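Local coordinates for protein Epf (Streptococcus pyogenes, PDB 4ES8) that acts as a cell-surface adhesin that binds to cells through an N-terminal domain containing a carbohydrate-binding module, at residues A[262-267]-A[296-301]; A[216-221]-A[246-251]; A[56-61]-A[67-72]. One frame throughout, in Å; residues are numbered along the deposited sequence. Where two conformers were deposited one is given.

In the fold
From the N terminus, contact 3 comes first: 56-61 and 67-72 close a short loop on the way from strand 51-54 of one large sheet to strand 68-69 at the edge of the other, in the larger N-terminal part. The chain then builds most of both sheets before it enters the smaller, probably fibronectin-like domain. There contact 2 closes the loop from 216-221 to 246-251, joining the start of that domain to strand 248-253, and contact 1 links 262-267 to 296-301 across the same strand. The three loops run in series, none nested or crossed. Contacts 1 and 2 touch, their centres about 6 Å apart, whereas contact 3 lies about 45 Å from contact 1, centre to centre.

Contact 1: residues A[262-267]-A[296-301]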
ATOM      1  N   THR A 262       4.624  20.594  17.951  1.00 15.90           N
ATOM      2  CA  THR A 262       4.241  19.449  17.132  1.00 14.78           C
ATOM      3  C   THR A 262       4.981  19.597  15.808  1.00 18.38           C
ATOM      4  O   THR A 262       5.048  20.714  15.274  1.00 18.52           O
ATOM      5  CB  THR A 262       2.720  19.412  16.943  1.00 24.84           C
ATOM      6  OG1 THR A 262       2.077  19.394  18.221  1.00 24.36           O
ATOM      7  CG2 THR A 262       2.270  18.218  16.155  1.00 25.27           C
ATOM      8  N   VAL A 263       5.551  18.488  15.291  1.00 13.96           N
ATOM      9  CA  VAL A 263       6.222  18.503  13.985  1.00 13.57           C
ATOM     10  C   VAL A 263       5.800  17.262  13.221  1.00 15.20           C
ATOM     11  O   VAL A 263       5.580  16.219  13.839  1.00 14.08           O
ATOM     12  CB  VAL A 263       7.778  18.611  14.032  1.00 17.77           C
ATOM     13  CG1 VAL A 263       8.242  19.936  14.629  1.00 18.13           C
ATOM     14  CG2 VAL A 263       8.410  17.428  14.756  1.00 17.48           C
ATOM     15  N   THR A 264       5.712  17.360  11.887  1.00 11.77           N
ATOM     16  CA  THR A 264       5.437  16.197  11.045  1.00 10.88           C
ATOM     17  C   THR A 264       6.736  15.865  10.310  1.00 13.55           C
ATOM     18  O   THR A 264       7.341  16.753   9.692  1.00 13.10           O
ATOM     19  CB  THR A 264       4.267  16.447  10.084  1.00 13.90           C
ATOM     20  OG1 THR A 264       3.078  16.638  10.845  1.00 15.91           O
ATOM     21  CG2 THR A 264       4.063  15.280   9.121  1.00 13.94           C
ATOM     22  N   VAL A 265       7.170  14.594  10.380  1.00 10.49           N
ATOM     23  CA  VAL A 265       8.398  14.149   9.724  1.00 10.37           C
ATOM     24  C   VAL A 265       8.179  14.095   8.200  1.00 12.68           C
ATOM     25  O   VAL A 265       7.135  13.617   7.729  1.00 11.12           O
ATOM     26  CB  VAL A 265       8.844  12.785  10.285  1.00 13.17           C
ATOM     27  CG1 VAL A 265      10.116  12.301   9.596  1.00 13.00           C
ATOM     28  CG2 VAL A 265       9.034  12.863  11.801  1.00 13.23           C
ATOM     29  N   THR A 266       9.173  14.601   7.442  1.00 11.03           N
ATOM     30  CA  THR A 266       9.088  14.654   5.996  1.00 10.82           C
ATOM     31  C   THR A 266       9.779  13.429   5.376  1.00 13.43           C
ATOM     32  O   THR A 266      10.367  12.601   6.085  1.00 13.20           O
ATOM     33  CB  THR A 266       9.691  15.985   5.494  1.00 16.73           C
ATOM     34  OG1 THR A 266      11.032  16.081   5.999  1.00 16.03           O
ATOM     35  CG2 THR A 266       8.882  17.205   5.957  1.00 16.59           C
ATOM     36  N   LYS A 267       9.716  13.328   4.035  1.00 11.66           N
ATOM     37  CA  LYS A 267      10.236  12.165   3.311  1.00 11.02           C
ATOM     38  C   LYS A 267      11.717  11.950   3.569  1.00 15.52           C
ATOM     39  O   LYS A 267      12.540  12.835   3.284  1.00 14.37           O
ATOM     40  CB  LYS A 267       9.983  12.309   1.804  1.00 13.34           C
ATOM     41  CG  LYS A 267      10.425  11.078   1.020  1.00 15.35           C
ATOM     42  CD  LYS A 267      10.096  11.194  -0.459  1.00 20.42           C
ATOM     43  CE  LYS A 267      10.535   9.925  -1.161  1.00 29.74           C
ATOM     44  NZ  LYS A 267      10.177   9.930  -2.607  1.00 33.68           N
ATOM     45  N   LYS A 296       2.226  10.050  16.469  1.00  9.51           N
ATOM     46  CA  LYS A 296       1.028   9.567  15.790  1.00  8.98           C
ATOM     47  C   LYS A 296       1.362   9.338  14.340  1.00 10.79           C
ATOM     48  O   LYS A 296       1.887  10.242  13.702  1.00 10.51           O
ATOM     49  CB  LYS A 296      -0.104  10.600  15.909  1.00 12.23           C
ATOM     50  CG  LYS A 296      -1.398  10.173  15.179  1.00 21.89           C
ATOM     51  CD  LYS A 296      -2.428  11.305  15.227  1.00 28.81           C
ATOM     52  CE  LYS A 296      -3.713  10.962  14.525  1.00 35.19           C
ATOM     53  NZ  LYS A 296      -4.460  12.194  14.147  1.00 43.77           N
ATOM     54  N   GLN A 297       1.107   8.120  13.820  1.00  9.15           N
ATOM     55  CA  GLN A 297       1.327   7.875  12.395  1.00  8.63           C
ATOM     56  C   GLN A 297       0.124   8.503  11.673  1.00  9.81           C
ATOM     57  O   GLN A 297      -0.986   7.997  11.827  1.00 10.32           O
ATOM     58  CB  GLN A 297       1.471   6.371  12.133  1.00  9.90           C
ATOM     59  CG  GLN A 297       2.478   6.058  11.021  1.00 10.31           C
ATOM     60  CD  GLN A 297       2.143   6.800   9.752  1.00  9.90           C
ATOM     61  OE1 GLN A 297       1.041   6.623   9.214  1.00  8.57           O
ATOM     62  NE2 GLN A 297       3.006   7.738   9.330  1.00  8.34           N
ATOM     63  N   LYS A 298       0.321   9.613  10.938  1.00  8.06           N
ATOM     64  CA  LYS A 298      -0.841  10.335  10.390  1.00  9.51           C
ATOM     65  C   LYS A 298      -1.645   9.550   9.381  1.00 11.16           C
ATOM     66  O   LYS A 298      -2.846   9.788   9.264  1.00 13.80           O
ATOM     67  CB  LYS A 298      -0.435  11.653   9.756  1.00 12.76           C
ATOM     68  CG  LYS A 298      -0.017  12.723  10.739  1.00 21.82           C
ATOM     69  CD  LYS A 298       0.451  13.890   9.918  1.00 26.65           C
ATOM     70  CE  LYS A 298       0.154  15.189  10.572  1.00 29.86           C
ATOM     71  NZ  LYS A 298       0.516  16.302   9.656  1.00 21.53           N
ATOM     72  N   GLN A 299      -1.010   8.628   8.644  1.00  8.01           N
ATOM     73  CA  GLN A 299      -1.760   7.893   7.630  1.00  6.74           C
ATOM     74  C   GLN A 299      -2.485   6.689   8.231  1.00 10.14           C
ATOM     75  O   GLN A 299      -3.646   6.459   7.892  1.00 11.08           O
ATOM     76  CB  GLN A 299      -0.853   7.445   6.473  1.00  7.43           C
ATOM     77  CG  GLN A 299      -0.340   8.621   5.639  1.00 10.03           C
ATOM     78  CD  GLN A 299       0.749   9.428   6.298  1.00 11.62           C
ATOM     79  OE1 GLN A 299       1.667   8.899   6.926  1.00  9.21           O
ATOM     80  NE2 GLN A 299       0.688  10.736   6.118  1.00 13.93           N
ATOM     81  N   SER A 300      -1.802   5.884   9.075  1.00  8.16           N
ATOM     82  CA  SER A 300      -2.443   4.693   9.629  1.00  7.57           C
ATOM     83  C   SER A 300      -3.338   5.024  10.831  1.00  9.56           C
ATOM     84  O   SER A 300      -4.150   4.191  11.236  1.00 10.54           O
ATOM     85  CB  SER A 300      -1.381   3.695  10.061  1.00  8.53           C
ATOM     86  OG  SER A 300      -0.717   4.198  11.213  1.00  8.70           O
ATOM     87  N   LYS A 301      -3.103   6.210  11.439  1.00  8.79           N
ATOM     88  CA  LYS A 301      -3.788   6.739  12.625  1.00  9.45           C
ATOM     89  C   LYS A 301      -3.366   6.031  13.913  1.00 13.46           C
ATOM     90  O   LYS A 301      -3.976   6.255  14.965  1.00 14.69           O
ATOM     91  CB  LYS A 301      -5.336   6.706  12.489  1.00 10.72           C
ATOM     92  CG  LYS A 301      -5.878   7.334  11.204  1.00 15.07           C
ATOM     93  CD  LYS A 301      -5.496   8.800  11.119  1.00 15.62           C
ATOM     94  CE  LYS A 301      -5.976   9.489   9.870  1.00 30.69           C
ATOM     95  NZ  LYS A 301      -5.397  10.861   9.814  1.00 41.32           N
TER
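Thr264 and Lys298 make the whole of this contact, a single side-chain bond at the protein surface. Going along 262-267, the chain arrives in strand form through Thr262 and Val263, whose side chains pack on the neighbouring strand 248-253. At Thr264, the last strand residue, the side chain turns to 296-301 and OG1 accepts a hydrogen bond from Lys298 NZ at 2.8 Å. The threonine's OG1 sits beside its own backbone N (chi1 -64°), while CG2 flanks the lysine at 4.0 Å from Lys298 CD. The two side chains cross at about a right angle, and a bend in the lysine at chi3 (147°) helps bring the ammonium to the hydroxyl. After Thr264 the segment leaves the strand, and by Lys267 it has reached Glu183, with which it forms a salt bridge.

The base from which Lys298 reaches out is a well-tied turn. Gln297 OE1 takes the N-H of Ser300, in the carbonyl plane, and also that of Gln299, from above it; Gln297 NE2 bonds Gln299 OE1 at 3.0 Å. Lys301 NZ adds a bond to Lys298 O at 2.8 Å.

Strand 248-253 runs between strands 259-264 and 290-297, antiparallel to both. The lysine, just past the end of 290-297, therefore reaches over the start of strand 248-253 to the last residue of edge strand 259-264, in the four-stranded sheet of the smaller domain.

Contact 2: residues A[216-221]-A[246-251]; sequences NPSQLD and EGDEIS
Asp248 and Ser218 meet through one carboxylate oxygen, which takes two hydrogen bonds from the same serine. Asp248 OD2 receives the backbone N-H of Ser218 at 2.8 Å, nearly straight (164° at the hydrogen), and the hydroxyl of Ser218 at 2.7 Å from OG. The two donors approach differently. The hydroxyl comes in on the anti lone pair, away from the other carboxylate oxygen, whereas the backbone N arrives on the syn side, tilted 28° out of the carboxylate plane. Ser218 can offer both because its OG lies between its backbone N and carbonyl carbon (chi1 61°), near enough to the N for one acceptor to serve the pair. The serine CB is drawn in as well, 3.1 Å from Asp248 OD2.

Pro217 completes the contact without a polar bond: its carbonyl carbon lies 3.8 Å from Asp248 OD2, and its ring CB 4.5 Å from the same oxygen. All three residues are buried, and the carboxylate has further protein partners: OD1 forms a salt bridge with Arg242 and accepts a bond from Gln297 NE2. So many donors probably favour the ionised form.

Ser218 lies just ahead of strand 219-224, an outer strand of a three-stranded sheet, while Asp248 opens strand 248-253 in the four-stranded sheet. The bonds thus join the two sheets of the probably fibronectin-like sandwich near one end, beside Leu236 of strand 231-237 and Ile295 of strand 290-297.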
ATOM      1  N   ASN A 216       3.184   1.205  11.664  1.00  9.86           N
ATOM      2  CA  ASN A 216       3.341   1.535  13.076  1.00 10.24           C
ATOM      3  C   ASN A 216       4.126   2.817  13.206  1.00 12.87           C
ATOM      4  O   ASN A 216       5.118   3.011  12.492  1.00 11.64           O
ATOM      5  CB  ASN A 216       4.064   0.413  13.822  1.00 12.94           C
ATOM      6  CG  ASN A 216       3.232  -0.831  13.920  1.00 23.13           C
ATOM      7  OD1 ASN A 216       2.048  -0.786  14.268  1.00 18.40           O
ATOM      8  ND2 ASN A 216       3.842  -1.959  13.593  1.00 23.52           N
ATOM      9  N   PRO A 217       3.741   3.692  14.150  1.00 10.81           N
ATOM     10  CA  PRO A 217       4.537   4.905  14.358  1.00 10.40           C
ATOM     11  C   PRO A 217       5.934   4.546  14.848  1.00 12.17           C
ATOM     12  O   PRO A 217       6.122   3.503  15.495  1.00 12.66           O
ATOM     13  CB  PRO A 217       3.764   5.671  15.434  1.00 12.48           C
ATOM     14  CG  PRO A 217       2.966   4.635  16.153  1.00 16.25           C
ATOM     15  CD  PRO A 217       2.624   3.591  15.110  1.00 12.79           C
ATOM     16  N   SER A 218       6.899   5.410  14.549  1.00  9.75           N
ATOM     17  CA  SER A 218       8.263   5.263  15.043  1.00  9.47           C
ATOM     18  C   SER A 218       8.257   5.412  16.587  1.00 13.03           C
ATOM     19  O   SER A 218       7.229   5.763  17.209  1.00 11.25           O
ATOM     20  CB  SER A 218       9.154   6.320  14.405  1.00 10.99           C
ATOM     21  OG  SER A 218       8.694   7.621  14.750  1.00 14.02           O
ATOM     22  N   GLN A 219       9.419   5.165  17.180  1.00 11.45           N
ATOM     23  CA  GLN A 219       9.603   5.262  18.625  0.50 11.63           C
ATOM     24  C   GLN A 219      10.713   6.223  18.945  1.00 13.64           C
ATOM     25  O   GLN A 219      11.599   6.424  18.118  1.00 12.73           O
ATOM     26  CB  GLN A 219       9.935   3.886  19.246  0.50 12.84           C
ATOM     27  CG  GLN A 219       8.828   2.843  19.095  0.50 17.00           C
ATOM     28  CD  GLN A 219       9.034   1.965  17.890  0.50 25.24           C
ATOM     29  OE1 GLN A 219      10.141   1.497  17.617  0.50 14.60           O
ATOM     30  NE2 GLN A 219       7.962   1.688  17.164  0.50 24.03           N
ATOM     31  N   LEU A 220      10.686   6.798  20.156  1.00 10.96           N
ATOM     32  CA  LEU A 220      11.778   7.689  20.535  1.00 12.19           C
ATOM     33  C   LEU A 220      12.958   6.826  21.016  1.00 16.06           C
ATOM     34  O   LEU A 220      12.801   6.040  21.951  1.00 15.33           O
ATOM     35  CB  LEU A 220      11.355   8.677  21.645  1.00 12.45           C
ATOM     36  CG  LEU A 220      12.443   9.709  22.039  1.00 15.85           C
ATOM     37  CD1 LEU A 220      12.654  10.748  20.951  1.00 15.56           C
ATOM     38  CD2 LEU A 220      12.113  10.385  23.387  1.00 17.50           C
ATOM     39  N   ASP A 221      14.111   6.967  20.359  1.00 14.33           N
ATOM     40  CA  ASP A 221      15.343   6.274  20.731  1.00 15.14           C
ATOM     41  C   ASP A 221      16.013   7.076  21.828  1.00 19.63           C
ATOM     42  O   ASP A 221      16.372   6.519  22.860  1.00 19.37           O
ATOM     43  CB  ASP A 221      16.274   6.102  19.513  1.00 16.74           C
ATOM     44  CG  ASP A 221      17.478   5.198  19.733  1.00 29.93           C
ATOM     45  OD1 ASP A 221      17.452   4.386  20.692  1.00 30.33           O
ATOM     46  OD2 ASP A 221      18.410   5.244  18.896  1.00 36.60           O
ATOM     47  N   GLU A 246       8.570   9.379   7.346  1.00  9.14           N
ATOM     48  CA  GLU A 246       7.594  10.275   6.726  1.00  9.09           C
ATOM     49  C   GLU A 246       6.183  10.036   7.250  1.00 11.00           C
ATOM     50  O   GLU A 246       5.713   8.882   7.301  1.00 10.58           O
ATOM     51  CB  GLU A 246       7.619  10.020   5.217  1.00  9.73           C
ATOM     52  CG  GLU A 246       6.714  10.911   4.401  1.00  9.71           C
ATOM     53  CD  GLU A 246       6.832  10.709   2.901  1.00 12.52           C
ATOM     54  OE1 GLU A 246       7.637   9.865   2.450  1.00 12.12           O
ATOM     55  OE2 GLU A 246       6.067  11.378   2.177  1.00 17.58           O
ATOM     56  N   GLY A 247       5.504  11.124   7.591  1.00  8.98           N
ATOM     57  CA  GLY A 247       4.111  11.048   8.026  1.00  8.65           C
ATOM     58  C   GLY A 247       3.911  10.930   9.521  1.00 11.63           C
ATOM     59  O   GLY A 247       2.778  11.055   9.992  1.00 10.86           O
ATOM     60  N   ASP A 248       4.975  10.651  10.286  1.00  9.96           N
ATOM     61  CA  ASP A 248       4.827  10.575  11.736  1.00  9.97           C
ATOM     62  C   ASP A 248       4.727  11.980  12.311  1.00 12.65           C
ATOM     63  O   ASP A 248       5.530  12.859  11.972  1.00 13.16           O
ATOM     64  CB  ASP A 248       6.019   9.833  12.358  1.00 11.25           C
ATOM     65  CG  ASP A 248       6.033   8.338  12.116  1.00 12.50           C
ATOM     66  OD1 ASP A 248       5.292   7.871  11.220  1.00 10.73           O
ATOM     67  OD2 ASP A 248       6.781   7.639  12.816  1.00 14.53           O
ATOM     68  N   GLU A 249       3.734  12.178  13.179  1.00  8.92           N
ATOM     69  CA  GLU A 249       3.488  13.443  13.853  0.50  8.81           C
ATOM     70  C   GLU A 249       4.052  13.357  15.261  1.00 10.67           C
ATOM     71  O   GLU A 249       3.544  12.566  16.064  1.00 10.13           O
ATOM     72  CB  GLU A 249       1.983  13.743  13.876  0.50 10.30           C
ATOM     73  CG  GLU A 249       1.645  15.026  14.618  0.50 12.49           C
ATOM     74  CD  GLU A 249       0.185  15.184  14.979  0.50 17.76           C
ATOM     75  OE1 GLU A 249      -0.282  14.507  15.927  0.50 10.83           O
ATOM     76  OE2 GLU A 249      -0.497  15.981  14.293  0.50 17.81           O
ATOM     77  N   ILE A 250       5.098  14.132  15.551  1.00 10.28           N
ATOM     78  CA  ILE A 250       5.731  14.125  16.876  1.00 10.44           C
ATOM     79  C   ILE A 250       5.166  15.258  17.738  1.00 14.73           C
ATOM     80  O   ILE A 250       5.284  16.418  17.345  1.00 14.08           O
ATOM     81  CB  ILE A 250       7.273  14.265  16.766  1.00 12.92           C
ATOM     82  CG1 ILE A 250       7.889  13.153  15.874  1.00 13.56           C
ATOM     83  CG2 ILE A 250       7.903  14.273  18.173  1.00 15.76           C
ATOM     84  CD1 ILE A 250       9.320  13.450  15.459  1.00 15.94           C
ATOM     85  N   SER A 251       4.617  14.931  18.915  1.00 11.87           N
ATOM     86  CA  SER A 251       4.147  15.940  19.872  1.00 11.47           C
ATOM     87  C   SER A 251       5.068  15.918  21.079  1.00 13.56           C
ATOM     88  O   SER A 251       5.343  14.839  21.612  1.00 13.31           O
ATOM     89  CB  SER A 251       2.707  15.661  20.285  1.00 14.86           C
ATOM     90  OG  SER A 251       1.858  15.824  19.161  1.00 16.74           O
TER

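Contact 3: residues A[56-61]-A[67-72]; sequences LIPAKD and WREHNE. With ACT (acetate ion), chain D.
Leu56 O meets two residues of the other segment. Asn71 N gives it a nearly straight hydrogen bond, 2.8 Å and 175° at the hydrogen, although the donor stands 43° out of the carbonyl plane. His70 brings its ring edge to the same oxygen, with CD2 at 3.3 Å from Leu56 O. A water in the plane of that ring joins His70 NE2, 2.7 Å away, to Leu56 N. ND1 of the imidazole bonds Asp75, and its ring stacks on His55.

Ile57 CA makes a CH...O contact with Glu69 O at 3.4 Å, and Arg68 CB lies 4.0 Å from Ile57 CD1. Pro58 lies across the glutamate side chain at about a right angle, CG of Pro58 3.7 Å from CG of Glu69. Asn71 and Pro58 slide past each other in opposite directions.

At the far end, Asp61 and Arg68 are linked through water. Asp61 OD2 and Arg68 NH2 stand 4.4 Å apart, and two waters, both at the guanidinium edge and in its plane, donate to OD2 while accepting from NE and NH2. Lys64 holds both ends, by a salt bridge to Asp61 OD1 and its carbonyl to Arg68 NH1. On the side of 56-57 away from Asn71, Ile57 N gives a hydrogen bond to acetate OXT at 2.9 Å; the ion, probably from the crystallisation liquor, also bonds Arg42.

Segment 56-61 follows strand 51-54 and runs antiparallel beside strand 68-69 and the residues after it; the loop leads from one large antiparallel sheet to the edge of the other, probably within the carbohydrate-binding module.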
ATOM      1  N   LEU A  56      -6.695  -6.215 -25.147  1.00  7.26           N
ATOM      2  CA  LEU A  56      -7.550  -5.313 -25.920  0.50  6.31           C
ATOM      3  C   LEU A  56      -8.983  -5.818 -26.015  1.00  8.78           C
ATOM      4  O   LEU A  56      -9.222  -7.028 -25.995  1.00  8.90           O
ATOM      5  CB  LEU A  56      -6.992  -5.100 -27.329  0.50  5.92           C
ATOM      6  CG  LEU A  56      -5.562  -4.595 -27.416  0.50  7.26           C
ATOM      7  CD1 LEU A  56      -4.984  -4.876 -28.789  0.50  5.33           C
ATOM      8  CD2 LEU A  56      -5.464  -3.106 -27.069  0.50  7.59           C
ATOM      9  N   ILE A  57      -9.933  -4.882 -26.067  1.00  7.78           N
ATOM     10  CA  ILE A  57     -11.344  -5.197 -26.244  1.00  7.72           C
ATOM     11  C   ILE A  57     -11.807  -4.292 -27.413  1.00  9.84           C
ATOM     12  O   ILE A  57     -11.063  -3.360 -27.760  1.00 11.19           O
ATOM     13  CB  ILE A  57     -12.185  -5.057 -24.960  1.00  9.73           C
ATOM     14  CG1 ILE A  57     -12.206  -3.586 -24.481  1.00  8.82           C
ATOM     15  CG2 ILE A  57     -11.639  -6.030 -23.877  1.00  9.50           C
ATOM     16  CD1 ILE A  57     -12.957  -3.301 -23.174  1.00 10.87           C
ATOM     17  N   PRO A  58     -12.983  -4.531 -28.028  1.00  9.49           N
ATOM     18  CA  PRO A  58     -13.377  -3.692 -29.179  1.00  9.77           C
ATOM     19  C   PRO A  58     -13.450  -2.226 -28.768  1.00 12.91           C
ATOM     20  O   PRO A  58     -14.063  -1.887 -27.756  1.00 13.42           O
ATOM     21  CB  PRO A  58     -14.737  -4.279 -29.587  1.00 11.43           C
ATOM     22  CG  PRO A  58     -14.653  -5.717 -29.152  1.00 13.92           C
ATOM     23  CD  PRO A  58     -13.972  -5.607 -27.802  1.00 10.50           C
ATOM     24  N   ALA A  59     -12.754  -1.342 -29.525  1.00 11.32           N
ATOM     25  CA  ALA A  59     -12.655   0.062 -29.130  1.00 11.53           C
ATOM     26  C   ALA A  59     -14.010   0.737 -28.915  1.00 15.96           C
ATOM     27  O   ALA A  59     -14.121   1.544 -28.000  1.00 16.48           O
ATOM     28  CB  ALA A  59     -11.826   0.842 -30.145  1.00 12.24           C
ATOM     29  N   LYS A  60     -15.033   0.385 -29.718  1.00 13.94           N
ATOM     30  CA  LYS A  60     -16.359   1.011 -29.596  1.00 14.15           C
ATOM     31  C   LYS A  60     -17.117   0.599 -28.325  1.00 17.16           C
ATOM     32  O   LYS A  60     -18.091   1.266 -27.946  1.00 16.31           O
ATOM     33  CB  LYS A  60     -17.208   0.648 -30.807  1.00 17.46           C
ATOM     34  CG  LYS A  60     -16.803   1.420 -32.059  1.00 28.09           C
ATOM     35  CD  LYS A  60     -17.580   0.968 -33.286  1.00 36.12           C
ATOM     36  CE  LYS A  60     -17.087   1.652 -34.546  1.00 44.78           C
ATOM     37  NZ  LYS A  60     -17.326   3.121 -34.509  1.00 54.06           N
ATOM     38  N   ASP A  61     -16.662  -0.487 -27.669  1.00 12.95           N
ATOM     39  CA  ASP A  61     -17.378  -1.058 -26.534  1.00 11.84           C
ATOM     40  C   ASP A  61     -16.712  -0.863 -25.174  1.00 13.23           C
ATOM     41  O   ASP A  61     -17.254  -1.350 -24.171  1.00 13.33           O
ATOM     42  CB  ASP A  61     -17.509  -2.569 -26.780  1.00 12.72           C
ATOM     43  CG  ASP A  61     -18.309  -2.968 -28.023  1.00 16.95           C
ATOM     44  OD1 ASP A  61     -19.077  -2.119 -28.539  1.00 19.30           O
ATOM     45  OD2 ASP A  61     -18.207  -4.135 -28.441  1.00 19.90           O
ATOM     46  N   TRP A  67     -20.047  -8.261 -20.179  1.00  9.87           N
ATOM     47  CA  TRP A  67     -18.891  -9.021 -20.646  1.00  9.06           C
ATOM     48  C   TRP A  67     -18.341  -8.449 -21.945  1.00 13.60           C
ATOM     49  O   TRP A  67     -19.093  -8.266 -22.906  1.00 14.21           O
ATOM     50  CB  TRP A  67     -19.238 -10.489 -20.867  1.00  8.68           C
ATOM     51  CG  TRP A  67     -19.527 -11.230 -19.601  1.00  9.40           C
ATOM     52  CD1 TRP A  67     -20.755 -11.592 -19.116  1.00 12.42           C
ATOM     53  CD2 TRP A  67     -18.562 -11.687 -18.647  1.00  8.49           C
ATOM     54  NE1 TRP A  67     -20.606 -12.282 -17.931  1.00 11.67           N
ATOM     55  CE2 TRP A  67     -19.272 -12.339 -17.612  1.00 12.35           C
ATOM     56  CE3 TRP A  67     -17.156 -11.629 -18.576  1.00 10.00           C
ATOM     57  CZ2 TRP A  67     -18.629 -12.899 -16.502  1.00 11.26           C
ATOM     58  CZ3 TRP A  67     -16.525 -12.157 -17.465  1.00 10.66           C
ATOM     59  CH2 TRP A  67     -17.254 -12.812 -16.458  1.00 10.86           C
ATOM     60  N   ARG A  68     -17.039  -8.192 -21.959  1.00  9.00           N
ATOM     61  CA  ARG A  68     -16.327  -7.619 -23.113  1.00  7.95           C
ATOM     62  C   ARG A  68     -15.338  -8.629 -23.685  1.00 10.73           C
ATOM     63  O   ARG A  68     -14.449  -9.109 -22.960  1.00 10.06           O
ATOM     64  CB  ARG A  68     -15.569  -6.327 -22.702  1.00  7.59           C
ATOM     65  CG  ARG A  68     -16.420  -5.249 -22.016  1.00  9.07           C
ATOM     66  CD  ARG A  68     -17.058  -4.240 -22.988  1.00 11.51           C
ATOM     67  NE  ARG A  68     -17.976  -4.867 -23.948  1.00 12.70           N
ATOM     68  CZ  ARG A  68     -19.273  -5.066 -23.733  1.00 18.85           C
ATOM     69  NH1 ARG A  68     -19.821  -4.726 -22.570  1.00 14.63           N
ATOM     70  NH2 ARG A  68     -20.031  -5.612 -24.677  1.00 18.74           N
ATOM     71  N   GLU A  69     -15.459  -8.928 -24.972  1.00  8.61           N
ATOM     72  CA  GLU A  69     -14.589  -9.919 -25.612  1.00  7.31           C
ATOM     73  C   GLU A  69     -13.144  -9.443 -25.773  1.00 10.64           C
ATOM     74  O   GLU A  69     -12.893  -8.253 -26.044  1.00 10.03           O
ATOM     75  CB  GLU A  69     -15.116 -10.327 -27.009  1.00  8.02           C
ATOM     76  CG  GLU A  69     -15.077  -9.232 -28.076  1.00 12.78           C
ATOM     77  CD  GLU A  69     -16.145  -9.334 -29.152  1.00 20.57           C
ATOM     78  OE1 GLU A  69     -17.340  -9.496 -28.815  1.00 17.49           O
ATOM     79  OE2 GLU A  69     -15.777  -9.267 -30.341  1.00 21.47           O
ATOM     80  N   HIS A  70     -12.206 -10.397 -25.669  1.00  8.34           N
ATOM     81  CA  HIS A  70     -10.809 -10.149 -26.060  1.00  7.40           C
ATOM     82  C   HIS A  70     -10.864  -9.835 -27.567  1.00 10.02           C
ATOM     83  O   HIS A  70     -11.406 -10.650 -28.338  1.00 10.57           O
ATOM     84  CB  HIS A  70      -9.953 -11.402 -25.786  1.00  7.04           C
ATOM     85  CG  HIS A  70      -8.476 -11.164 -25.849  1.00  8.88           C
ATOM     86  ND1 HIS A  70      -7.575 -12.209 -25.733  1.00  9.63           N
ATOM     87  CD2 HIS A  70      -7.789 -10.009 -26.051  1.00 10.20           C
ATOM     88  CE1 HIS A  70      -6.372 -11.655 -25.824  1.00  9.73           C
ATOM     89  NE2 HIS A  70      -6.452 -10.337 -25.985  1.00  9.96           N
ATOM     90  N   ASN A  71     -10.408  -8.634 -27.976  1.00  8.04           N
ATOM     91  CA  ASN A  71     -10.561  -8.182 -29.359  1.00  8.82           C
ATOM     92  C   ASN A  71     -10.125  -9.248 -30.360  1.00 12.50           C
ATOM     93  O   ASN A  71      -9.035  -9.791 -30.233  1.00 12.04           O
ATOM     94  CB  ASN A  71      -9.791  -6.904 -29.581  1.00 11.24           C
ATOM     95  CG  ASN A  71     -10.245  -6.224 -30.839  1.00 22.26           C
ATOM     96  OD1 ASN A  71     -11.429  -5.925 -31.000  1.00 15.14           O
ATOM     97  ND2 ASN A  71      -9.326  -6.064 -31.779  1.00 18.33           N
ATOM     98  N   GLU A  72     -11.003  -9.527 -31.361  1.00 12.13           N
ATOM     99  CA  GLU A  72     -10.796 -10.467 -32.480  1.00 13.51           C
ATOM    100  C   GLU A  72     -10.808 -11.958 -32.066  1.00 16.71           C
ATOM    101  O   GLU A  72     -11.620 -12.734 -32.582  1.00 16.53           O
ATOM    102  CB  GLU A  72      -9.472 -10.195 -33.251  1.00 15.85           C
ATOM    103  CG  GLU A  72      -9.249  -8.766 -33.727  1.00 31.13           C
ATOM    104  CD  GLU A  72      -7.941  -8.508 -34.460  1.00 58.15           C
ATOM    105  OE1 GLU A  72      -6.854  -8.673 -33.854  1.00 45.69           O
ATOM    106  OE2 GLU A  72      -8.012  -8.078 -35.634  1.00 51.03           O
TER
HETATM  107  C   ACT D 502      -8.942  -1.025 -25.814  1.00 12.95           C
HETATM  108  O   ACT D 502      -8.888  -0.154 -24.919  1.00 10.81           O
HETATM  109  OXT ACT D 502      -8.874  -2.256 -25.659  1.00 10.21           O
HETATM  110  CH3 ACT D 502      -9.147  -0.603 -27.279  1.00 13.39           C
HETATM  111  O   HOH W   1      -5.253  -8.106 -26.966  1.00  9.11           O
HETATM  112  O   HOH W   2     -17.201  -5.809 -26.519  1.00 13.90           O
HETATM  113  O   HOH W   3     -20.324  -6.296 -27.678  1.00 42.68           O